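Local coordinates for BH1478 protein (Bacillus halodurans, PDB 2QUP), which is of unknown function, a small, almost wholly helical protein of the DUF327 family, at residues 55-66 and 119-130. Sequence-based numbering, arbitrary orientation.
Sequences KLLSETRTIEEL and VLAKEKKGLDIL
Lys55 O is gripped by two donors of its own helix, Glu59 N and, in the conformer described, Ser58 OG (2.5 Å, short, so its exact length is doubtful), while the bent Lys55 side chain brings NZ against the methyls of Leu130. One turn on, Ser58 O takes, on a lone pair, a bent bond from Arg61 NH2 in the conformer described (2.9 Å, N-H...O 135°). Gly126 has no side chain here, and its CA lies 4.9 Å from Ser58 CA, consistent with a close approach of the helices. With CG2 anti to the backbone N and CG1 beside it (chi1 -62°), Ile129 sets CG2 3.7 Å from Ser58 CA and 4.2 Å from Leu57 CG, and CD1 3.7 Å from Arg61 CG. Cutting this side chain back to an alanine is likely to open a gap between Leu57 and the aliphatic part of Arg61. Arg61 CD lies 3.6 Å from Lys124 O, and Arg61 CB packs on CD of the poorly ordered Lys124. Val119 splits its methyls between Leu57 and Leu66, and Leu120 CD1 meets Ile63 CG1. Segments 55-60 and 126-130 run nearly antiparallel (156°). Two interhelical turns, 61-62 and 121-125, thus pack together at one end of an antiparallel four-helix bundle.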
ATOM      1  N   LYS A  55       4.479 -12.144   2.984  1.00 22.57           N
ATOM      2  CA  LYS A  55       4.604 -13.501   3.458  1.00 20.30           C
ATOM      3  C   LYS A  55       5.953 -14.156   3.170  1.00 20.03           C
ATOM      4  O   LYS A  55       6.596 -14.664   4.099  1.00 21.51           O
ATOM      5  CB  LYS A  55       3.442 -14.346   2.939  1.00 24.66           C
ATOM      6  CG  LYS A  55       3.581 -15.831   3.237  1.00 32.98           C
ATOM      7  CD  LYS A  55       2.571 -16.268   4.264  1.00 48.59           C
ATOM      8  CE  LYS A  55       3.142 -16.225   5.664  1.00 48.90           C
ATOM      9  NZ  LYS A  55       2.056 -16.451   6.666  1.00 44.60           N
ATOM     10  N   LEU A  56       6.390 -14.148   1.903  1.00 19.35           N
ATOM     11  CA  LEU A  56       7.750 -14.599   1.536  1.00 22.19           C
ATOM     12  C   LEU A  56       8.820 -13.971   2.391  1.00 23.32           C
ATOM     13  O   LEU A  56       9.691 -14.681   2.881  1.00 31.49           O
ATOM     14  CB  LEU A  56       8.074 -14.276   0.067  1.00 22.90           C
ATOM     15  CG  LEU A  56       9.290 -14.965  -0.540  1.00 30.14           C
ATOM     16  CD1 LEU A  56       9.309 -16.428  -0.149  1.00 37.51           C
ATOM     17  CD2 LEU A  56       9.252 -14.834  -2.069  1.00 20.04           C
ATOM     18  N   LEU A  57       8.742 -12.646   2.574  1.00 25.39           N
ATOM     19  CA  LEU A  57       9.736 -11.903   3.350  1.00 21.92           C
ATOM     20  C   LEU A  57       9.705 -12.343   4.784  1.00 19.24           C
ATOM     21  O   LEU A  57      10.749 -12.455   5.384  1.00 23.89           O
ATOM     22  CB  LEU A  57       9.519 -10.384   3.299  1.00 25.63           C
ATOM     23  CG  LEU A  57      10.215  -9.506   4.365  1.00 21.99           C
ATOM     24  CD1 LEU A  57      11.743  -9.561   4.283  1.00 20.92           C
ATOM     25  CD2 LEU A  57       9.722  -8.069   4.273  1.00 27.75           C
ATOM     26  N   SER A  58       8.523 -12.598   5.328  1.00 27.02           N
ATOM     27  CA  SER A  58       8.397 -13.088   6.708  0.50 20.86           C
ATOM     28  C   SER A  58       9.053 -14.470   6.904  1.00 28.75           C
ATOM     29  O   SER A  58       9.579 -14.787   7.998  1.00 28.32           O
ATOM     30  CB  SER A  58       6.925 -13.144   7.092  0.50 22.19           C
ATOM     31  OG  SER A  58       6.337 -14.333   6.602  0.50 10.83           O
ATOM     32  N   GLU A  59       9.026 -15.280   5.843  1.00 33.39           N
ATOM     33  CA  GLU A  59       9.604 -16.622   5.832  1.00 35.37           C
ATOM     34  C   GLU A  59      11.111 -16.581   5.559  1.00 37.22           C
ATOM     35  O   GLU A  59      11.877 -17.260   6.228  1.00 39.60           O
ATOM     36  CB  GLU A  59       8.937 -17.486   4.744  1.00 37.12           C
ATOM     37  CG  GLU A  59       7.446 -17.780   4.912  1.00 44.38           C
ATOM     38  CD  GLU A  59       7.123 -18.683   6.097  1.00 55.19           C
ATOM     39  OE1 GLU A  59       6.386 -18.218   6.991  1.00 56.36           O
ATOM     40  OE2 GLU A  59       7.582 -19.851   6.136  1.00 57.44           O
ATOM     41  N   THR A  60      11.535 -15.826   4.548  1.00 34.93           N
ATOM     42  CA  THR A  60      12.940 -15.843   4.145  1.00 31.50           C
ATOM     43  C   THR A  60      13.768 -14.873   4.965  1.00 36.53           C
ATOM     44  O   THR A  60      14.814 -15.267   5.485  1.00 45.33           O
ATOM     45  CB  THR A  60      13.153 -15.528   2.666  1.00 34.60           C
ATOM     46  OG1 THR A  60      12.761 -14.180   2.435  1.00 44.24           O
ATOM     47  CG2 THR A  60      12.340 -16.445   1.783  1.00 31.70           C
ATOM     48  N   ARG A  61      13.320 -13.634   5.035  1.00 30.78           N
ATOM     49  CA  ARG A  61      13.928 -12.548   5.866  0.50 31.44           C
ATOM     50  C   ARG A  61      15.289 -12.106   5.291  1.00 32.22           C
ATOM     51  O   ARG A  61      16.203 -11.832   5.987  1.00 28.16           O
ATOM     52  CB  ARG A  61      13.982 -12.875   7.369  0.50 30.69           C
ATOM     53  CG  ARG A  61      12.643 -13.313   7.958  0.50 33.27           C
ATOM     54  CD  ARG A  61      12.802 -14.070   9.264  0.50 30.31           C
ATOM     55  NE  ARG A  61      13.453 -15.374   9.097  0.50 37.08           N
ATOM     56  CZ  ARG A  61      12.821 -16.547   9.036  0.50 36.82           C
ATOM     57  NH1 ARG A  61      13.517 -17.666   8.894  0.50 35.45           N
ATOM     58  NH2 ARG A  61      11.495 -16.616   9.094  0.50 32.38           N
ATOM     59  N   THR A  62      15.345 -12.001   3.986  1.00 29.08           N
ATOM     60  CA  THR A  62      16.555 -11.585   3.327  1.00 24.70           C
ATOM     61  C   THR A  62      16.346 -10.155   2.834  1.00 28.27           C
ATOM     62  O   THR A  62      15.209  -9.714   2.656  1.00 26.62           O
ATOM     63  CB  THR A  62      16.875 -12.515   2.131  1.00 28.39           C
ATOM     64  OG1 THR A  62      15.803 -12.459   1.193  1.00 25.09           O
ATOM     65  CG2 THR A  62      17.074 -13.969   2.570  1.00 22.84           C
ATOM     66  N   ILE A  63      17.442  -9.445   2.587  1.00 22.51           N
ATOM     67  CA  ILE A  63      17.384  -8.111   1.973  1.00 24.73           C
ATOM     68  C   ILE A  63      16.890  -8.200   0.525  1.00 27.16           C
ATOM     69  O   ILE A  63      16.239  -7.277   0.020  1.00 35.98           O
ATOM     70  CB  ILE A  63      18.761  -7.378   2.056  1.00 20.79           C
ATOM     71  CG1 ILE A  63      19.094  -7.071   3.512  1.00 21.77           C
ATOM     72  CG2 ILE A  63      18.766  -6.067   1.280  1.00 17.25           C
ATOM     73  CD1 ILE A  63      20.549  -7.250   3.820  1.00 34.78           C
ATOM     74  N   GLU A  64      17.160  -9.329  -0.124  1.00 25.05           N
ATOM     75  CA  GLU A  64      16.619  -9.583  -1.439  1.00 22.56           C
ATOM     76  C   GLU A  64      15.086  -9.602  -1.439  1.00 28.97           C
ATOM     77  O   GLU A  64      14.449  -9.127  -2.379  1.00 21.79           O
ATOM     78  CB  GLU A  64      17.170 -10.890  -1.977  1.00 25.60           C
ATOM     79  CG  GLU A  64      16.640 -11.277  -3.381  1.00 18.02           C
ATOM     80  CD  GLU A  64      16.859 -12.757  -3.699  1.00 32.09           C
ATOM     81  OE1 GLU A  64      16.661 -13.157  -4.872  1.00 19.14           O
ATOM     82  OE2 GLU A  64      17.222 -13.523  -2.768  1.00 18.40           O
ATOM     83  N   GLU A  65      14.483 -10.154  -0.393  1.00 18.43           N
ATOM     84  CA  GLU A  65      13.022 -10.212  -0.344  1.00 25.00           C
ATOM     85  C   GLU A  65      12.433  -8.879   0.125  1.00 23.81           C
ATOM     86  O   GLU A  65      11.367  -8.483  -0.335  1.00 23.54           O
ATOM     87  CB  GLU A  65      12.483 -11.422   0.472  1.00 18.68           C
ATOM     88  CG  GLU A  65      12.836 -12.866  -0.102  1.00 21.86           C
ATOM     89  CD  GLU A  65      12.778 -12.989  -1.645  1.00 25.62           C
ATOM     90  OE1 GLU A  65      13.658 -13.642  -2.237  1.00 20.83           O
ATOM     91  OE2 GLU A  65      11.836 -12.458  -2.251  1.00 30.85           O
ATOM     92  N   LEU A  66      13.154  -8.194   1.018  1.00 27.68           N
ATOM     93  CA  LEU A  66      12.878  -6.803   1.388  1.00 22.03           C
ATOM     94  C   LEU A  66      12.858  -5.857   0.176  1.00 25.31           C
ATOM     95  O   LEU A  66      11.909  -5.100  -0.026  1.00 25.97           O
ATOM     96  CB  LEU A  66      13.861  -6.320   2.463  1.00 17.94           C
ATOM     97  CG  LEU A  66      13.557  -4.973   3.128  1.00 28.98           C
ATOM     98  CD1 LEU A  66      12.309  -4.975   4.027  1.00 33.72           C
ATOM     99  CD2 LEU A  66      14.746  -4.485   3.891  1.00 26.70           C
ATOM    100  N   VAL A 119      14.675  -6.341   9.772  1.00 24.85           N
ATOM    101  CA  VAL A 119      15.236  -7.299   8.835  1.00 30.25           C
ATOM    102  C   VAL A 119      16.773  -7.252   8.870  1.00 34.40           C
ATOM    103  O   VAL A 119      17.438  -8.281   8.738  1.00 38.87           O
ATOM    104  CB  VAL A 119      14.656  -7.039   7.389  1.00 24.49           C
ATOM    105  CG1 VAL A 119      15.428  -7.778   6.316  1.00 27.76           C
ATOM    106  CG2 VAL A 119      13.188  -7.421   7.333  1.00 28.30           C
ATOM    107  N   LEU A 120      17.336  -6.066   9.073  1.00 35.07           N
ATOM    108  CA  LEU A 120      18.786  -5.918   9.124  1.00 36.49           C
ATOM    109  C   LEU A 120      19.385  -6.402  10.446  1.00 39.78           C
ATOM    110  O   LEU A 120      20.549  -6.799  10.485  1.00 46.25           O
ATOM    111  CB  LEU A 120      19.188  -4.469   8.879  1.00 30.71           C
ATOM    112  CG  LEU A 120      19.771  -4.039   7.536  1.00 33.43           C
ATOM    113  CD1 LEU A 120      19.162  -4.753   6.365  1.00 42.68           C
ATOM    114  CD2 LEU A 120      19.551  -2.580   7.394  1.00 21.06           C
ATOM    115  N   ALA A 121      18.598  -6.374  11.518  1.00 46.74           N
ATOM    116  CA  ALA A 121      19.084  -6.761  12.851  1.00 50.01           C
ATOM    117  C   ALA A 121      19.348  -8.259  13.006  1.00 57.95           C
ATOM    118  O   ALA A 121      18.810  -9.078  12.257  1.00 60.41           O
ATOM    119  CB  ALA A 121      18.147  -6.274  13.925  1.00 52.64           C
ATOM    120  N   LYS A 122      20.181  -8.606  13.985  1.00 65.45           N
ATOM    121  CA  LYS A 122      20.929  -9.863  13.954  1.00 74.72           C
ATOM    122  C   LYS A 122      20.039 -11.080  14.216  1.00 77.43           C
ATOM    123  O   LYS A 122      19.998 -12.013  13.411  1.00 79.77           O
ATOM    124  CB  LYS A 122      22.122  -9.818  14.921  1.00 77.64           C
ATOM    125  CG  LYS A 122      23.352  -9.096  14.356  1.00 80.32           C
ATOM    126  CD  LYS A 122      23.987  -8.166  15.390  1.00 86.06           C
ATOM    127  CE  LYS A 122      25.207  -8.792  16.060  1.00 84.94           C
ATOM    128  NZ  LYS A 122      26.353  -8.906  15.119  1.00 82.48           N
ATOM    129  N   GLU A 123      19.317 -11.051  15.330  1.00 78.96           N
ATOM    130  CA  GLU A 123      18.145 -11.902  15.511  1.00 79.30           C
ATOM    131  C   GLU A 123      16.919 -11.330  14.769  1.00 74.36           C
ATOM    132  O   GLU A 123      16.841 -10.123  14.519  1.00 71.63           O
ATOM    133  CB  GLU A 123      17.896 -12.161  17.010  1.00 82.35           C
ATOM    134  CG  GLU A 123      17.043 -11.128  17.781  1.00 92.62           C
ATOM    135  CD  GLU A 123      17.508  -9.674  17.650  1.00 98.97           C
ATOM    136  OE1 GLU A 123      16.635  -8.800  17.444  1.00 96.63           O
ATOM    137  OE2 GLU A 123      18.728  -9.403  17.751  1.00101.86           O
ATOM    138  N   LYS A 124      15.981 -12.202  14.405  1.00 71.61           N
ATOM    139  CA  LYS A 124      15.079 -11.950  13.271  1.00 67.97           C
ATOM    140  C   LYS A 124      13.874 -12.916  13.235  1.00 65.88           C
ATOM    141  O   LYS A 124      13.963 -14.005  12.651  1.00 63.21           O
ATOM    142  CB  LYS A 124      15.871 -12.050  11.963  1.00 67.08           C
ATOM    143  CG  LYS A 124      15.349 -11.193  10.834  1.00 61.71           C
ATOM    144  CD  LYS A 124      16.351 -11.076   9.683  1.00 64.79           C
ATOM    145  CE  LYS A 124      17.595 -11.957   9.826  1.00 69.78           C
ATOM    146  NZ  LYS A 124      18.798 -11.180  10.273  1.00 69.52           N
ATOM    147  N   LYS A 125      12.757 -12.507  13.846  1.00 56.67           N
ATOM    148  CA  LYS A 125      11.633 -13.411  14.099  1.00 50.35           C
ATOM    149  C   LYS A 125      10.506 -13.288  13.074  1.00 44.82           C
ATOM    150  O   LYS A 125       9.933 -12.215  12.889  1.00 42.11           O
ATOM    151  CB  LYS A 125      11.106 -13.236  15.524  1.00 51.90           C
ATOM    152  CG  LYS A 125      11.894 -14.040  16.556  1.00 60.90           C
ATOM    153  CD  LYS A 125      11.102 -14.223  17.846  1.00 73.62           C
ATOM    154  CE  LYS A 125      11.725 -13.464  19.017  1.00 75.34           C
ATOM    155  NZ  LYS A 125      10.740 -12.559  19.683  1.00 69.54           N
ATOM    156  N   GLY A 126      10.189 -14.401  12.415  1.00 40.56           N
ATOM    157  CA  GLY A 126       9.195 -14.427  11.343  1.00 28.18           C
ATOM    158  C   GLY A 126       7.822 -13.880  11.712  1.00 29.52           C
ATOM    159  O   GLY A 126       7.165 -13.296  10.877  1.00 27.50           O
ATOM    160  N   LEU A 127       7.382 -14.043  12.963  1.00 29.03           N
ATOM    161  CA  LEU A 127       6.028 -13.625  13.322  1.00 30.53           C
ATOM    162  C   LEU A 127       5.894 -12.126  13.553  1.00 34.39           C
ATOM    163  O   LEU A 127       4.877 -11.525  13.172  1.00 39.99           O
ATOM    164  CB  LEU A 127       5.490 -14.409  14.512  1.00 35.03           C
ATOM    165  CG  LEU A 127       3.985 -14.344  14.771  1.00 31.78           C
ATOM    166  CD1 LEU A 127       3.171 -14.854  13.584  1.00 31.54           C
ATOM    167  CD2 LEU A 127       3.714 -15.187  16.000  1.00 29.95           C
ATOM    168  N   ASP A 128       6.914 -11.538  14.181  1.00 36.56           N
ATOM    169  CA  ASP A 128       7.052 -10.080  14.311  1.00 31.21           C
ATOM    170  C   ASP A 128       7.124  -9.413  12.944  1.00 23.75           C
ATOM    171  O   ASP A 128       6.471  -8.413  12.728  1.00 30.68           O
ATOM    172  CB  ASP A 128       8.303  -9.719  15.119  1.00 33.48           C
ATOM    173  CG  ASP A 128       8.290 -10.302  16.529  1.00 42.22           C
ATOM    174  OD1 ASP A 128       7.207 -10.567  17.090  1.00 39.70           O
ATOM    175  OD2 ASP A 128       9.385 -10.504  17.081  1.00 56.03           O
ATOM    176  N   ILE A 129       7.913  -9.977  12.033  1.00 26.75           N
ATOM    177  CA  ILE A 129       7.981  -9.496  10.637  1.00 26.87           C
ATOM    178  C   ILE A 129       6.630  -9.560   9.909  1.00 29.17           C
ATOM    179  O   ILE A 129       6.206  -8.597   9.266  1.00 28.88           O
ATOM    180  CB  ILE A 129       9.113 -10.200   9.858  1.00 30.56           C
ATOM    181  CG1 ILE A 129      10.462  -9.869  10.515  1.00 34.55           C
ATOM    182  CG2 ILE A 129       9.100  -9.820   8.379  1.00 23.28           C
ATOM    183  CD1 ILE A 129      11.683 -10.128   9.679  1.00 49.54           C
ATOM    184  N   LEU A 130       5.940 -10.689  10.064  1.00 30.00           N
ATOM    185  CA  LEU A 130       4.553 -10.833   9.653  1.00 24.65           C
ATOM    186  C   LEU A 130       3.629  -9.739  10.186  1.00 24.93           C
ATOM    187  O   LEU A 130       2.853  -9.151   9.421  1.00 19.86           O
ATOM    188  CB  LEU A 130       4.040 -12.227  10.017  1.00 22.00           C
ATOM    189  CG  LEU A 130       2.822 -12.798   9.310  1.00 34.69           C
ATOM    190  CD1 LEU A 130       2.950 -12.650   7.765  1.00 22.35           C
ATOM    191  CD2 LEU A 130       2.703 -14.250   9.732  1.00 23.83           C
TER